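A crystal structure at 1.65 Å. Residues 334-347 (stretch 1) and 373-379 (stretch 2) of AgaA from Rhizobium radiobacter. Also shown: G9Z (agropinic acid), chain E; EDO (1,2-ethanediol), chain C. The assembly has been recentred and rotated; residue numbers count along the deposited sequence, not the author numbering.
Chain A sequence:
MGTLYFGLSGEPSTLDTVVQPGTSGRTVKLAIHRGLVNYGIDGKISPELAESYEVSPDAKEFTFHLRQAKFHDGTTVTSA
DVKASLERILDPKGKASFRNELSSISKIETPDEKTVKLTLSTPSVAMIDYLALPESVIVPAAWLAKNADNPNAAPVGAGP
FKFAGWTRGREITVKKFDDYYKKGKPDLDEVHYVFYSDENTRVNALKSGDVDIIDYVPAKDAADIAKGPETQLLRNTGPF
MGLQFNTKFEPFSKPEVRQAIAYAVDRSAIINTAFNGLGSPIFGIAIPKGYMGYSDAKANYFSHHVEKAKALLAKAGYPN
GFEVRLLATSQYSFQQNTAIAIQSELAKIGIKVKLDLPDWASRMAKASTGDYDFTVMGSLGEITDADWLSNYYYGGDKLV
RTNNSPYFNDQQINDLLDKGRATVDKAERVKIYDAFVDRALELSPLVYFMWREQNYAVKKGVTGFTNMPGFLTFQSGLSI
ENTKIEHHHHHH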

# COMPACT_ATOMS: atom_id res chain seq x y z
N PHE A 334 -10.53 -3.52 13.16
CA PHE A 334 -9.68 -2.42 13.67
C PHE A 334 -10.03 -1.06 13.06
O PHE A 334 -9.87 -0.05 13.71
CB PHE A 334 -8.18 -2.75 13.53
CG PHE A 334 -7.67 -2.80 12.11
CD1 PHE A 334 -7.25 -1.64 11.47
CD2 PHE A 334 -7.60 -4.01 11.41
CE1 PHE A 334 -6.78 -1.68 10.14
CE2 PHE A 334 -7.12 -4.05 10.10
CZ PHE A 334 -6.71 -2.89 9.48
N GLN A 335 -10.49 -1.04 11.80
CA GLN A 335 -10.88 0.21 11.13
C GLN A 335 -12.16 0.76 11.77
O GLN A 335 -12.24 1.94 12.14
CB GLN A 335 -11.10 -0.04 9.64
CG GLN A 335 -9.82 -0.28 8.83
CD GLN A 335 -9.54 0.86 7.88
OE1 GLN A 335 -10.37 1.73 7.63
NE2 GLN A 335 -8.35 0.85 7.32
N GLN A 336 -13.16 -0.14 11.94
CA GLN A 336 -14.41 0.28 12.60
C GLN A 336 -14.14 0.79 14.02
O GLN A 336 -14.65 1.85 14.39
CB GLN A 336 -15.41 -0.88 12.65
CG GLN A 336 -16.61 -0.55 13.54
CD GLN A 336 -17.70 -1.57 13.37
OE1 GLN A 336 -18.15 -1.81 12.27
NE2 GLN A 336 -18.14 -2.16 14.46
N ASN A 337 -13.35 0.05 14.82
CA ASN A 337 -13.09 0.45 16.21
C ASN A 337 -12.23 1.69 16.30
O ASN A 337 -12.44 2.51 17.21
CB ASN A 337 -12.54 -0.73 17.02
CG ASN A 337 -13.60 -1.76 17.27
OD1 ASN A 337 -14.77 -1.45 17.53
ND2 ASN A 337 -13.23 -3.02 17.18
N THR A 338 -11.30 1.89 15.33
CA THR A 338 -10.52 3.13 15.31
C THR A 338 -11.49 4.28 15.05
O THR A 338 -11.41 5.33 15.71
CB THR A 338 -9.41 3.07 14.23
OG1 THR A 338 -8.43 2.10 14.63
CG2 THR A 338 -8.72 4.46 14.00
N ALA A 339 -12.43 4.09 14.10
CA ALA A 339 -13.42 5.13 13.77
C ALA A 339 -14.31 5.48 14.97
O ALA A 339 -14.55 6.67 15.23
CB ALA A 339 -14.27 4.70 12.58
N ILE A 340 -14.76 4.46 15.72
CA ILE A 340 -15.59 4.64 16.93
C ILE A 340 -14.81 5.45 17.98
O ILE A 340 -15.35 6.40 18.55
CB ILE A 340 -16.09 3.28 17.47
CG1 ILE A 340 -17.17 2.69 16.52
CG2 ILE A 340 -16.61 3.41 18.93
CD1 ILE A 340 -17.50 1.19 16.77
N ALA A 341 -13.53 5.10 18.20
CA ALA A 341 -12.68 5.82 19.16
C ALA A 341 -12.51 7.28 18.74
O ALA A 341 -12.66 8.18 19.58
CB ALA A 341 -11.33 5.13 19.28
N ILE A 342 -12.26 7.54 17.44
CA ILE A 342 -12.11 8.92 16.93
C ILE A 342 -13.40 9.72 17.17
O ILE A 342 -13.34 10.86 17.63
CB ILE A 342 -11.65 8.92 15.45
CG1 ILE A 342 -10.19 8.39 15.37
CG2 ILE A 342 -11.77 10.35 14.81
CD1 ILE A 342 -9.70 8.05 13.97
N GLN A 343 -14.56 9.10 16.90
CA GLN A 343 -15.87 9.72 17.08
C GLN A 343 -16.06 10.15 18.54
O GLN A 343 -16.47 11.28 18.78
CB GLN A 343 -16.97 8.73 16.67
CG GLN A 343 -18.39 9.26 16.88
CD GLN A 343 -19.39 8.18 16.61
OE1 GLN A 343 -19.32 7.07 17.17
NE2 GLN A 343 -20.36 8.47 15.76
N SER A 344 -15.77 9.25 19.50
CA SER A 344 -15.95 9.59 20.92
C SER A 344 -14.93 10.62 21.40
O SER A 344 -15.30 11.52 22.15
CB SER A 344 -15.98 8.34 21.79
OG SER A 344 -14.83 7.54 21.57
N GLU A 345 -13.68 10.53 20.91
CA GLU A 345 -12.64 11.50 21.28
C GLU A 345 -12.97 12.91 20.78
O GLU A 345 -12.79 13.87 21.53
CB GLU A 345 -11.26 11.08 20.75
CG GLU A 345 -10.67 9.85 21.44
CD GLU A 345 -10.38 10.07 22.91
OE1 GLU A 345 -11.20 9.62 23.74
OE2 GLU A 345 -9.36 10.72 23.22
N LEU A 346 -13.44 13.03 19.54
CA LEU A 346 -13.72 14.35 18.95
C LEU A 346 -14.99 14.99 19.47
O LEU A 346 -15.08 16.22 19.48
CB LEU A 346 -13.70 14.30 17.42
CG LEU A 346 -12.35 13.93 16.78
CD1 LEU A 346 -12.42 14.09 15.27
CD2 LEU A 346 -11.17 14.78 17.36
N ALA A 347 -15.96 14.18 19.96
CA ALA A 347 -17.18 14.73 20.60
C ALA A 347 -16.82 15.65 21.78
O ALA A 347 -17.55 16.61 22.05
CB ALA A 347 -18.07 13.60 21.09
OAM G9Z E . -6.38 -2.99 1.81
CAB G9Z E . -6.62 -2.66 2.98
CAC G9Z E . -7.65 -3.26 3.74
CB G9Z E . -7.60 -2.57 5.14
CA G9Z E . -6.60 -1.43 4.98
C G9Z E . -5.62 -1.47 6.02
O G9Z E . -4.61 -2.21 5.88
N G9Z E . -6.05 -1.62 3.60
CAG G9Z E . -4.90 -0.81 3.03
CAH G9Z E . -5.41 0.55 2.53
OAP G9Z E . -5.89 1.25 3.68
CAI G9Z E . -4.31 1.37 1.84
OAQ G9Z E . -3.55 0.50 0.97
CAJ G9Z E . -4.92 2.50 0.94
OAR G9Z E . -3.85 3.23 0.31
CAK G9Z E . -5.91 3.47 1.63
OAT G9Z E . -6.59 4.25 0.63
CAL G9Z E . -5.23 4.36 2.69
OAS G9Z E . -6.23 5.14 3.39
OXT G9Z E . -5.83 -0.77 7.06
C1 EDO C . -16.29 18.44 0.01
O1 EDO C . -17.07 19.33 0.78
C2 EDO C . -15.51 17.50 0.96
O2 EDO C . -16.40 16.65 1.67
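Stretch 2 (373-379) DFTVMGS

Stretch 2 is a β-strand from Phe374 to Ser379, preceded by Asp373 in a loop. It lies across the helix of stretch 1, which begins earlier in the chain. The N-to-C directions of helix and strand make an angle of 133°, so the strand runs obliquely back against the helix. The axes come within 9.2 Å of each other. The closest CA atoms across the pair, those of Ala339 and Val376, are 6.7 Å apart. As the strand advances from Phe374 to Gly378, its helix partners step back from Leu346 to Gln335.

Asp373 is out of reach of the helix. Its OD1 accepts a hydrogen bond from O2 of the 1,2-ethanediol at 2.7 Å.

Phe374 is extended, with phi/psi of -152/158, and its CA-to-CB bond points toward the helix. Chi1 is 69° (p). CD1 of Leu346 lies at the ring edge, near the ring plane, 4.1 Å from Phe374 CZ. Ile342 CG2 is 4.5 Å from Phe374 CE2.

Thr375 is also extended, but it points away and does not touch the helix.

Val376 points toward the helix again and has the largest area covered by stretch 1, 100 Å². Its phi/psi is -63/131 and its chi1 is 169° (t). Val376 CG2 is 4.3 Å from Ile342 CD1 and 4.1 Å from Ala339 CB. Val376 CG1 is 4.0 Å from Thr338 CG2 and 3.8 Å from Gln335 OE1. Thr338 can present its methyl here while its OG1 donates a hydrogen bond to Phe334 O, one turn back, at 2.7 Å.

No direct hydrogen bond joins the two stretches, but water links them. Water 2 donates to Val376 O at 2.7 Å and to Gln335 OE1 at 2.8 Å. Water 1 donates to Val376 O at 2.9 Å and accepts from Gln335 NE2 at 3.0 Å.

Met377 points away. Its CA is 3.8 Å from OAS of the agropinic acid.

Gly378 has no side chain. A CB here would point toward the helix and clash with the ligand, 2.1 Å from its OXT. Gly378 N donates to water 1 at 2.9 Å, and Gly378 O accepts a hydrogen bond from ligand OAP at 2.7 Å. Gln335 NE2 donates to ligand OXT at 3.0 Å, so both stretches hold the agropinic acid.

Ser379 points away from the helix. Its OG is 3.8 Å from ligand OAR and is hydrogen-bonded elsewhere in the structure.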

# COMPACT_ATOMS: atom_id res chain seq x y z
N ASP A 373 -15.31 13.45 3.77
CA ASP A 373 -14.86 14.65 4.50
C ASP A 373 -13.46 14.30 5.08
O ASP A 373 -12.49 15.02 4.86
CB ASP A 373 -15.83 14.98 5.64
CG ASP A 373 -17.24 15.35 5.20
OD1 ASP A 373 -17.41 15.76 4.03
OD2 ASP A 373 -18.19 15.21 6.01
N PHE A 374 -13.37 13.15 5.77
CA PHE A 374 -12.10 12.57 6.23
C PHE A 374 -12.23 11.08 6.34
O PHE A 374 -13.35 10.56 6.34
CB PHE A 374 -11.51 13.23 7.49
CG PHE A 374 -12.15 13.08 8.85
CD1 PHE A 374 -13.54 13.07 8.99
CD2 PHE A 374 -11.38 13.13 10.01
CE1 PHE A 374 -14.14 13.06 10.25
CE2 PHE A 374 -11.97 13.11 11.28
CZ PHE A 374 -13.35 13.08 11.39
N THR A 375 -11.10 10.37 6.30
CA THR A 375 -11.13 8.89 6.31
C THR A 375 -10.06 8.32 7.18
O THR A 375 -8.98 8.92 7.31
CB THR A 375 -11.07 8.31 4.87
OG1 THR A 375 -11.25 6.88 4.90
CG2 THR A 375 -9.73 8.61 4.13
N VAL A 376 -10.38 7.20 7.85
CA VAL A 376 -9.39 6.45 8.63
C VAL A 376 -8.34 5.94 7.61
O VAL A 376 -8.67 5.35 6.58
CB VAL A 376 -10.05 5.28 9.40
CG1 VAL A 376 -8.99 4.34 9.99
CG2 VAL A 376 -10.96 5.83 10.50
N MET A 377 -7.07 6.17 7.94
CA MET A 377 -5.95 5.79 7.08
C MET A 377 -5.21 4.65 7.78
O MET A 377 -4.73 4.85 8.89
CB MET A 377 -5.00 7.02 6.92
CG MET A 377 -3.65 6.70 6.25
SD MET A 377 -2.62 8.18 6.01
CE MET A 377 -2.24 8.66 7.77
N GLY A 378 -5.15 3.49 7.14
CA GLY A 378 -4.40 2.32 7.58
C GLY A 378 -3.44 2.07 6.45
O GLY A 378 -3.86 1.59 5.39
N SER A 379 -2.17 2.52 6.56
CA SER A 379 -1.31 2.48 5.38
C SER A 379 0.16 2.49 5.70
O SER A 379 0.54 2.25 6.85
CB SER A 379 -1.67 3.61 4.42
OG SER A 379 -1.24 3.29 3.09
O HOH W 1 -7.44 3.00 5.37
O HOH W 2 -10.91 3.92 6.00